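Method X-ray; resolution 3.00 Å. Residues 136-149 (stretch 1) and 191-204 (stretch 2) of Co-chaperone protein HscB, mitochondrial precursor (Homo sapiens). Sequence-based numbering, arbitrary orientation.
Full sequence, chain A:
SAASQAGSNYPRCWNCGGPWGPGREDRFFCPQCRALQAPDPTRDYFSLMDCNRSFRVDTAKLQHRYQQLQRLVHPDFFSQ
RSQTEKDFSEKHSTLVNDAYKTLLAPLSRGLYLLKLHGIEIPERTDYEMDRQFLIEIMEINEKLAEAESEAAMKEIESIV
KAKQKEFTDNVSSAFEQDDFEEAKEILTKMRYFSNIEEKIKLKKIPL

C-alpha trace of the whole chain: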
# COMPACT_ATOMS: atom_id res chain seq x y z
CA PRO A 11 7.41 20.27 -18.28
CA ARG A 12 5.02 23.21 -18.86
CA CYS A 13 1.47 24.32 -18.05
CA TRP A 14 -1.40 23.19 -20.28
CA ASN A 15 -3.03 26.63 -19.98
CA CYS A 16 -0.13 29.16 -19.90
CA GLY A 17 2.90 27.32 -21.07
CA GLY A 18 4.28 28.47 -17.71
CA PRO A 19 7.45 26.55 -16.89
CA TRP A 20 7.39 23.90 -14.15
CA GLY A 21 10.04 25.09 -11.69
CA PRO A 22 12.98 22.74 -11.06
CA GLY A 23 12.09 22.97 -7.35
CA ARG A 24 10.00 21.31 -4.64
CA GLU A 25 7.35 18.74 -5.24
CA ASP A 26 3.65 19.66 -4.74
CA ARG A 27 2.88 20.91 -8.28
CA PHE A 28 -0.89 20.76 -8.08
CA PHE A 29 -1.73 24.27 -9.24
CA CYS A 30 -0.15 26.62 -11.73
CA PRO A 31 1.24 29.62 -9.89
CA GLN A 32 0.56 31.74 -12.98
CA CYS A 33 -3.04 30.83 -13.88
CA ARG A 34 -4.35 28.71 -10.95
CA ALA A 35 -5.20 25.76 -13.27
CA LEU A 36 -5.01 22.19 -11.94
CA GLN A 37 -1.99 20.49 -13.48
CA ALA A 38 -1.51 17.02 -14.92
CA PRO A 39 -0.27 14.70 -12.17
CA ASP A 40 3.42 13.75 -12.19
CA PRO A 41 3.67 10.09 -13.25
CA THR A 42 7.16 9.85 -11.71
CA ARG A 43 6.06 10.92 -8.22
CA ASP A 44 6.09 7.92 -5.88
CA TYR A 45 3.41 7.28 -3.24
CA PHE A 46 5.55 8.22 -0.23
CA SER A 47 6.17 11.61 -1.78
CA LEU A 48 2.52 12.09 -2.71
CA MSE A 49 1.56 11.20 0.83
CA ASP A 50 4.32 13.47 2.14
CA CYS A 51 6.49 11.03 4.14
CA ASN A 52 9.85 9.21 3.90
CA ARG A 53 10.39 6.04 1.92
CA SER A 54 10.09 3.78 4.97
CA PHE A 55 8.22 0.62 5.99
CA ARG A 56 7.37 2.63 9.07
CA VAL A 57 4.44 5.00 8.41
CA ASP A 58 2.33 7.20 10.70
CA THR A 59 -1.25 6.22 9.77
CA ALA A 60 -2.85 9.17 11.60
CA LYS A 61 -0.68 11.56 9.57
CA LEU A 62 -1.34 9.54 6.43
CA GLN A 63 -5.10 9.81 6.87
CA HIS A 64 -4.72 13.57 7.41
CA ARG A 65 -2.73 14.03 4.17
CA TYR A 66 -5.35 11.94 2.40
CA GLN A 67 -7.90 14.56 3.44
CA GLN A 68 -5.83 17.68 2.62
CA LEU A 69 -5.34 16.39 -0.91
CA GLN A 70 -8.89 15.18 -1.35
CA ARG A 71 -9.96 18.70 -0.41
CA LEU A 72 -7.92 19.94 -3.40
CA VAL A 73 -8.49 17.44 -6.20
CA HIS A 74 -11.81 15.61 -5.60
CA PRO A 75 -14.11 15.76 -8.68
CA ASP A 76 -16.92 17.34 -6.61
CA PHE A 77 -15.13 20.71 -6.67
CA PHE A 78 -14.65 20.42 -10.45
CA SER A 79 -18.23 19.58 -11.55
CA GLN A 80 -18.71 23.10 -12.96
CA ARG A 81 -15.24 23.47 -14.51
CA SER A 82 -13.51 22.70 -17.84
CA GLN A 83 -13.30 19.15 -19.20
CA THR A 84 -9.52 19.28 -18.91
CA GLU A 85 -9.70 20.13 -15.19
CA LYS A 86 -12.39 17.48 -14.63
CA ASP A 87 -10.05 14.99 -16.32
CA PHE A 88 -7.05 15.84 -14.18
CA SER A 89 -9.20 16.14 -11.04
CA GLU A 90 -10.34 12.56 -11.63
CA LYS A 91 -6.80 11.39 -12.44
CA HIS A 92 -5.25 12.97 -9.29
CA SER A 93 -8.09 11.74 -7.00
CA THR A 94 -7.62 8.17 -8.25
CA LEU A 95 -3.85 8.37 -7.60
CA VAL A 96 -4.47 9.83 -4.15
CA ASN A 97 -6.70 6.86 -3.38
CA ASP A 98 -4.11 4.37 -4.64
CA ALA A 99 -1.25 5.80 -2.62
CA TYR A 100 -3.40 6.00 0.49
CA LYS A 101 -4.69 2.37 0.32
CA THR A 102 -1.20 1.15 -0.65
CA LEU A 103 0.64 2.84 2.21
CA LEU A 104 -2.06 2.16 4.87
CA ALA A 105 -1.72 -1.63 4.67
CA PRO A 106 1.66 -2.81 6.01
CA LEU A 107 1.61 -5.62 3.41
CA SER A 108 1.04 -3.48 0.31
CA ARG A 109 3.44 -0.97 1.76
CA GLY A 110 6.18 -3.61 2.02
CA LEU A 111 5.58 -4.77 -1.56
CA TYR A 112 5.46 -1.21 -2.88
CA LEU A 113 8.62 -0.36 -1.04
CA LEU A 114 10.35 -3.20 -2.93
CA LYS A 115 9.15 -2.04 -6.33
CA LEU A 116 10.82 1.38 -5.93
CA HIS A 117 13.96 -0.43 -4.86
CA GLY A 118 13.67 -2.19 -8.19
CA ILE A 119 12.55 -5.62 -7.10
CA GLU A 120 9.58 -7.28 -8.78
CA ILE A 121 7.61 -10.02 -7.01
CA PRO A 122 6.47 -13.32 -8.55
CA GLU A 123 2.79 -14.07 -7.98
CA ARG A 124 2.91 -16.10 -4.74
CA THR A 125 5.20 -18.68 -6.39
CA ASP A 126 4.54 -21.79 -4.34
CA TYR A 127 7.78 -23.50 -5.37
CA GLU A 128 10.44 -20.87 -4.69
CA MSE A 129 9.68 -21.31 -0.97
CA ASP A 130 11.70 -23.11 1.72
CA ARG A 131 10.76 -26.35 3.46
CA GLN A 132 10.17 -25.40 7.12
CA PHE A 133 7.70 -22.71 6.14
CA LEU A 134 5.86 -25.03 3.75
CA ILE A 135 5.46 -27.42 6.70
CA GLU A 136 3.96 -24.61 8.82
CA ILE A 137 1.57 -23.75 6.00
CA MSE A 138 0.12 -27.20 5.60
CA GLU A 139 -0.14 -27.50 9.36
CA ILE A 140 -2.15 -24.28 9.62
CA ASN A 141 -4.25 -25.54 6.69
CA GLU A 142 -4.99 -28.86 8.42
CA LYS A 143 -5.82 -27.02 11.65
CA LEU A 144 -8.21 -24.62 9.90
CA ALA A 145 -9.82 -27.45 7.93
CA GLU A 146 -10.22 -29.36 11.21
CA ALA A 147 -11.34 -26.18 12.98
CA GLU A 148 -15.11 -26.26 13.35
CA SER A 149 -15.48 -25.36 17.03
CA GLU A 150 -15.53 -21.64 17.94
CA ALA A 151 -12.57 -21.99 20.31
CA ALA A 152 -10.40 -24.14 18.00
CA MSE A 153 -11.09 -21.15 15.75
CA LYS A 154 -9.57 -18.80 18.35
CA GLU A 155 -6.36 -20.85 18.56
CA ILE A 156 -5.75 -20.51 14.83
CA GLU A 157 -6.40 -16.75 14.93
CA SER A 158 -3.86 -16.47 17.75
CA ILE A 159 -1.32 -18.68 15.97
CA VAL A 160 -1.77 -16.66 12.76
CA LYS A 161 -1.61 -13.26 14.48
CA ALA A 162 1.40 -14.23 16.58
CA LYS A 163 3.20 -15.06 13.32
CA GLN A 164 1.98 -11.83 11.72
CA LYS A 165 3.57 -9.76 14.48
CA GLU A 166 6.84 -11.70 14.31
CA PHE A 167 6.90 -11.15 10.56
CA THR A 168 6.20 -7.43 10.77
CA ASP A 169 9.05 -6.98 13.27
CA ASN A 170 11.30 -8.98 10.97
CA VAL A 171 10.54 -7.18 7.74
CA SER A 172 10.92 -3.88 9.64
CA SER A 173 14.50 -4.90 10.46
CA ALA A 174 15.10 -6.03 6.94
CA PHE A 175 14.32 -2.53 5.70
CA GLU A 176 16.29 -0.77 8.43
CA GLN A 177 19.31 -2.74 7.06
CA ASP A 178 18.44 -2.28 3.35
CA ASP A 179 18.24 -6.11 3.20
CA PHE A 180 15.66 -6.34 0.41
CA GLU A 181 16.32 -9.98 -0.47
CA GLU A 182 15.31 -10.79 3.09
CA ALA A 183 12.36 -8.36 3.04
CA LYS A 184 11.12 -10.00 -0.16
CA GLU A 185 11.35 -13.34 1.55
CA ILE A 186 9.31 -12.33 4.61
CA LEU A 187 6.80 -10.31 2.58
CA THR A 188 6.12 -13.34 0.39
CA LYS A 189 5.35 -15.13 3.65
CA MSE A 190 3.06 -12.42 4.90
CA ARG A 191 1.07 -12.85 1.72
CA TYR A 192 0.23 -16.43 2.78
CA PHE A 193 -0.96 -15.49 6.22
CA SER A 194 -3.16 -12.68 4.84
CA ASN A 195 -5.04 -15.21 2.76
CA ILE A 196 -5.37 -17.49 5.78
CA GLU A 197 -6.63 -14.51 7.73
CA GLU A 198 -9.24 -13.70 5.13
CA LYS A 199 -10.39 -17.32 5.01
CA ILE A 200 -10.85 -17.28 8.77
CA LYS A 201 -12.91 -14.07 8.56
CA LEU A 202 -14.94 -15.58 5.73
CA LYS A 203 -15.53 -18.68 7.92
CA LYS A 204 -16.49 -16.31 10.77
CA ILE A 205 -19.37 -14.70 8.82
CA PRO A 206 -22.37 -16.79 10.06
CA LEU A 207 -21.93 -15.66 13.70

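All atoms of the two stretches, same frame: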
# COMPACT_ATOMS: atom_id res chain seq x y z
N GLU A 136 4.84 -25.45 8.00
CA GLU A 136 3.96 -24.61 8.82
C GLU A 136 2.64 -24.38 8.11
O GLU A 136 1.58 -24.44 8.73
CB GLU A 136 4.62 -23.25 9.13
CG GLU A 136 5.76 -23.35 10.13
CD GLU A 136 6.66 -22.11 10.13
OE1 GLU A 136 6.13 -20.99 10.28
OE2 GLU A 136 7.91 -22.28 10.00
N ILE A 137 2.72 -24.12 6.81
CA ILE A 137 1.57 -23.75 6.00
C ILE A 137 0.54 -24.87 5.88
O ILE A 137 -0.67 -24.62 5.92
CB ILE A 137 2.00 -23.26 4.62
CG1 ILE A 137 2.37 -21.78 4.70
CG2 ILE A 137 0.90 -23.46 3.58
CD1 ILE A 137 1.23 -20.87 5.16
N MSE A 138 1.02 -26.09 5.74
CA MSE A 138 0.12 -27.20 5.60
C MSE A 138 -0.43 -27.63 6.95
O MSE A 138 -1.51 -28.21 7.04
CB MSE A 138 0.78 -28.35 4.86
CG MSE A 138 1.77 -29.12 5.65
SE MSE A 138 2.13 -30.73 4.64
CE MSE A 138 3.61 -30.02 3.56
N GLU A 139 0.31 -27.29 8.00
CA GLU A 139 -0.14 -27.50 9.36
C GLU A 139 -1.29 -26.55 9.72
O GLU A 139 -2.32 -26.98 10.23
CB GLU A 139 1.04 -27.33 10.32
CG GLU A 139 0.72 -27.63 11.76
CD GLU A 139 1.95 -27.89 12.59
OE1 GLU A 139 2.97 -28.33 12.02
OE2 GLU A 139 1.90 -27.65 13.82
N ILE A 140 -1.10 -25.26 9.43
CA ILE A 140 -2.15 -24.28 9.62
C ILE A 140 -3.40 -24.69 8.84
O ILE A 140 -4.52 -24.72 9.38
CB ILE A 140 -1.72 -22.87 9.14
CG1 ILE A 140 -0.35 -22.46 9.72
CG2 ILE A 140 -2.78 -21.84 9.48
CD1 ILE A 140 -0.27 -22.41 11.24
N ASN A 141 -3.20 -25.01 7.56
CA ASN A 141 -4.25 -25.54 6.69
C ASN A 141 -5.07 -26.65 7.36
O ASN A 141 -6.29 -26.52 7.53
CB ASN A 141 -3.66 -26.02 5.37
CG ASN A 141 -3.44 -24.89 4.37
OD1 ASN A 141 -3.84 -23.75 4.61
ND2 ASN A 141 -2.82 -25.21 3.25
N GLU A 142 -4.39 -27.72 7.74
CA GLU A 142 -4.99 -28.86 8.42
C GLU A 142 -5.81 -28.34 9.60
O GLU A 142 -7.01 -28.61 9.69
CB GLU A 142 -3.91 -29.82 8.90
CG GLU A 142 -4.39 -31.23 9.24
CD GLU A 142 -4.49 -32.15 8.03
OE1 GLU A 142 -4.51 -31.65 6.88
OE2 GLU A 142 -4.56 -33.39 8.22
N LYS A 143 -5.16 -27.59 10.48
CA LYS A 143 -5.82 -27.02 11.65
C LYS A 143 -7.11 -26.30 11.29
O LYS A 143 -8.16 -26.60 11.86
CB LYS A 143 -4.89 -26.08 12.42
CG LYS A 143 -4.12 -26.75 13.53
CD LYS A 143 -3.71 -25.73 14.58
CE LYS A 143 -3.06 -26.39 15.78
NZ LYS A 143 -1.70 -26.91 15.44
N LEU A 144 -7.03 -25.38 10.34
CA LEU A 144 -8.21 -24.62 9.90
C LEU A 144 -9.30 -25.54 9.35
O LEU A 144 -10.46 -25.44 9.74
CB LEU A 144 -7.81 -23.54 8.89
CG LEU A 144 -8.91 -22.61 8.38
CD1 LEU A 144 -9.54 -21.81 9.53
CD2 LEU A 144 -8.38 -21.67 7.28
N ALA A 145 -8.90 -26.44 8.45
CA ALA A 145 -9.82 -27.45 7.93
C ALA A 145 -10.49 -28.20 9.07
O ALA A 145 -11.70 -28.37 9.06
CB ALA A 145 -9.09 -28.39 7.00
N GLU A 146 -9.70 -28.64 10.05
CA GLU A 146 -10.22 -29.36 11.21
C GLU A 146 -11.03 -28.44 12.12
O GLU A 146 -11.95 -28.90 12.81
CB GLU A 146 -9.09 -30.02 12.01
CG GLU A 146 -8.59 -31.35 11.45
CD GLU A 146 -7.33 -31.85 12.15
OE1 GLU A 146 -6.33 -31.09 12.20
OE2 GLU A 146 -7.32 -32.99 12.65
N ALA A 147 -10.68 -27.15 12.11
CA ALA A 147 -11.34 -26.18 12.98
C ALA A 147 -12.80 -26.00 12.61
O ALA A 147 -13.12 -25.45 11.55
CB ALA A 147 -10.62 -24.85 12.94
N GLU A 148 -13.68 -26.50 13.47
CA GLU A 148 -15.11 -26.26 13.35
C GLU A 148 -15.63 -25.58 14.61
O GLU A 148 -16.51 -24.73 14.53
CB GLU A 148 -15.87 -27.57 13.07
CG GLU A 148 -15.53 -28.26 11.74
CD GLU A 148 -16.09 -27.54 10.52
OE1 GLU A 148 -15.61 -26.43 10.20
OE2 GLU A 148 -16.99 -28.09 9.87
N SER A 149 -15.08 -25.96 15.76
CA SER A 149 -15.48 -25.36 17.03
C SER A 149 -15.04 -23.89 17.11
O SER A 149 -14.04 -23.51 16.51
CB SER A 149 -14.93 -26.16 18.22
OG SER A 149 -13.56 -25.89 18.47
N ARG A 191 2.15 -12.69 2.67
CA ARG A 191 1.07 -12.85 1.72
C ARG A 191 0.23 -14.10 2.06
O ARG A 191 -1.01 -14.03 2.07
CB ARG A 191 1.58 -12.86 0.28
CG ARG A 191 0.61 -12.16 -0.67
CD ARG A 191 0.91 -12.42 -2.13
NE ARG A 191 2.33 -12.36 -2.40
CZ ARG A 191 2.89 -11.89 -3.51
NH1 ARG A 191 4.21 -11.89 -3.63
NH2 ARG A 191 2.13 -11.40 -4.49
N TYR A 192 0.90 -15.21 2.36
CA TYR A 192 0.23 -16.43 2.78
C TYR A 192 -0.70 -16.20 3.96
O TYR A 192 -1.90 -16.49 3.88
CB TYR A 192 1.22 -17.54 3.11
CG TYR A 192 1.76 -18.20 1.86
CD1 TYR A 192 1.05 -19.23 1.22
CD2 TYR A 192 2.98 -17.78 1.31
CE1 TYR A 192 1.55 -19.83 0.05
CE2 TYR A 192 3.48 -18.38 0.15
CZ TYR A 192 2.77 -19.39 -0.47
OH TYR A 192 3.27 -19.97 -1.61
N PHE A 193 -0.16 -15.66 5.03
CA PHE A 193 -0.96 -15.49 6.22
C PHE A 193 -2.13 -14.55 6.04
O PHE A 193 -3.16 -14.76 6.68
CB PHE A 193 -0.09 -15.14 7.43
CG PHE A 193 0.67 -16.31 7.97
CD1 PHE A 193 1.64 -16.96 7.19
CD2 PHE A 193 0.41 -16.79 9.24
CE1 PHE A 193 2.33 -18.07 7.67
CE2 PHE A 193 1.11 -17.90 9.73
CZ PHE A 193 2.07 -18.54 8.94
N SER A 194 -2.02 -13.56 5.16
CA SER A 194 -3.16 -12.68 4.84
C SER A 194 -4.32 -13.46 4.26
O SER A 194 -5.45 -13.31 4.71
CB SER A 194 -2.76 -11.61 3.85
OG SER A 194 -1.88 -10.70 4.47
N ASN A 195 -4.04 -14.29 3.26
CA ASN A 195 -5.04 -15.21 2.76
C ASN A 195 -5.68 -16.02 3.90
O ASN A 195 -6.90 -16.01 4.07
CB ASN A 195 -4.43 -16.14 1.71
CG ASN A 195 -4.03 -15.40 0.46
OD1 ASN A 195 -3.11 -15.82 -0.25
ND2 ASN A 195 -4.72 -14.30 0.17
N ILE A 196 -4.86 -16.69 4.69
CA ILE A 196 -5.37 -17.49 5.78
C ILE A 196 -6.24 -16.65 6.68
O ILE A 196 -7.27 -17.12 7.16
CB ILE A 196 -4.25 -18.18 6.57
CG1 ILE A 196 -3.50 -19.16 5.66
CG2 ILE A 196 -4.82 -18.93 7.75
CD1 ILE A 196 -2.24 -19.78 6.29
N GLU A 197 -5.86 -15.40 6.88
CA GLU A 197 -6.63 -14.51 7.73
C GLU A 197 -8.00 -14.28 7.14
O GLU A 197 -9.01 -14.34 7.86
CB GLU A 197 -5.94 -13.17 7.89
CG GLU A 197 -4.73 -13.20 8.78
CD GLU A 197 -4.37 -11.83 9.30
OE1 GLU A 197 -3.21 -11.40 9.08
OE2 GLU A 197 -5.25 -11.18 9.91
N GLU A 198 -8.02 -14.04 5.84
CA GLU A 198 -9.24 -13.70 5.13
C GLU A 198 -10.18 -14.89 5.12
O GLU A 198 -11.38 -14.74 5.26
CB GLU A 198 -8.92 -13.22 3.71
CG GLU A 198 -10.05 -12.43 3.01
CD GLU A 198 -10.44 -11.09 3.68
OE1 GLU A 198 -9.57 -10.40 4.26
OE2 GLU A 198 -11.64 -10.73 3.62
N LYS A 199 -9.61 -16.09 4.99
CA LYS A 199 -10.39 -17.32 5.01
C LYS A 199 -11.05 -17.53 6.36
O LYS A 199 -12.20 -17.98 6.43
CB LYS A 199 -9.52 -18.52 4.61
CG LYS A 199 -9.26 -18.54 3.11
CD LYS A 199 -8.47 -19.76 2.64
CE LYS A 199 -8.28 -19.70 1.13
NZ LYS A 199 -7.07 -20.45 0.69
N ILE A 200 -10.33 -17.19 7.42
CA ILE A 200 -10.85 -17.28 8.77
C ILE A 200 -12.05 -16.34 8.92
O ILE A 200 -13.12 -16.76 9.37
CB ILE A 200 -9.75 -16.99 9.82
CG1 ILE A 200 -8.76 -18.15 9.87
CG2 ILE A 200 -10.35 -16.77 11.21
CD1 ILE A 200 -7.37 -17.76 10.35
N LYS A 201 -11.85 -15.09 8.51
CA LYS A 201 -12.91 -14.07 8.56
C LYS A 201 -14.12 -14.49 7.73
O LYS A 201 -15.26 -14.33 8.18
CB LYS A 201 -12.39 -12.72 8.09
CG LYS A 201 -11.68 -11.92 9.17
CD LYS A 201 -10.71 -10.91 8.56
CE LYS A 201 -10.16 -9.93 9.59
NZ LYS A 201 -9.30 -8.87 8.97
N LEU A 202 -13.87 -15.03 6.55
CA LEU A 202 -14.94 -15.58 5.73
C LEU A 202 -15.69 -16.72 6.45
O LEU A 202 -16.92 -16.78 6.41
CB LEU A 202 -14.42 -16.02 4.36
CG LEU A 202 -14.05 -14.94 3.32
CD1 LEU A 202 -13.55 -15.55 2.02
CD2 LEU A 202 -15.23 -14.03 3.04
N LYS A 203 -14.94 -17.60 7.12
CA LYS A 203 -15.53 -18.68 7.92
C LYS A 203 -16.33 -18.11 9.10
O LYS A 203 -17.33 -18.69 9.54
CB LYS A 203 -14.45 -19.65 8.39
CG LYS A 203 -14.92 -21.10 8.54
CD LYS A 203 -13.80 -22.13 8.42
CE LYS A 203 -14.37 -23.55 8.27
NZ LYS A 203 -13.37 -24.65 8.53
N LYS A 204 -15.88 -16.95 9.59
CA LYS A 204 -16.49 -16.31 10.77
C LYS A 204 -17.77 -15.50 10.48
O LYS A 204 -18.33 -14.88 11.38
CB LYS A 204 -15.46 -15.42 11.46
CG LYS A 204 -14.51 -16.15 12.40
CD LYS A 204 -13.52 -15.19 13.05
CE LYS A 204 -14.08 -14.52 14.29
NZ LYS A 204 -13.21 -13.40 14.74

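Two helices, 136-146 and 191-203, lie side by side and run almost parallel, 2° apart. Their axes come no closer than 11.7 Å, so side chains must fill the space between them. Together the two stretches bury 518 Å².

Glu136 opens stretch 1 but makes no contact across the gap. Ile137 makes the first. Its CA-to-CB bond points sideways, yet with both chi angles near m its CD1 reaches the other helix. CD1 of Ile137 lies 3.9 Å from CB of Tyr192, 3.9 Å from CE1 of Phe193 and 3.8 Å from CD1 of Ile196. An apolar isoleucine suits a place among apolar neighbours.

Met138 and Glu139 face elsewhere and are exposed. Met138 is modelled as selenomethionine. Ile140, one turn after Ile137, is buried, and its CA-to-CB bond points toward stretch 2. CG2 of Ile140 packs 3.8 Å from CD1 of Ile196, so the two isoleucines of stretch 1 share that methyl. Asn141 comes near without making contact; Glu142 and Lys143 are out of reach.

Leu144 is the most covered residue of stretch 1. Its CA-to-CB bond points toward stretch 2, and CD1 of Leu144 lies 3.8 Å from CG1 of Ile200. CD2 of Leu144 is 4.3 Å from CB of Lys199, which adds the aliphatic base of a lysine to the packing.

The helix ends near Ala147, and the contact turns polar. The CA-to-CB bond of Lys203 points toward stretch 1, and its long chain carries NZ to this end. NZ of Lys203 donates a hydrogen bond to O of Ala147 at 3.1 Å and a weak one to O of Leu144 at 3.2 Å. The CA-to-CB bond of Glu148 points away from stretch 2, but its end comes nearer. OE1 of Glu148 forms a salt bridge with NZ of Lys203 at 3.3 Å, including a weak hydrogen bond. A lysine ammonium suits this place because it can serve several acceptors, and glutamate supplies the opposite charge. Ser149 lies beyond the contact and caps the next helix.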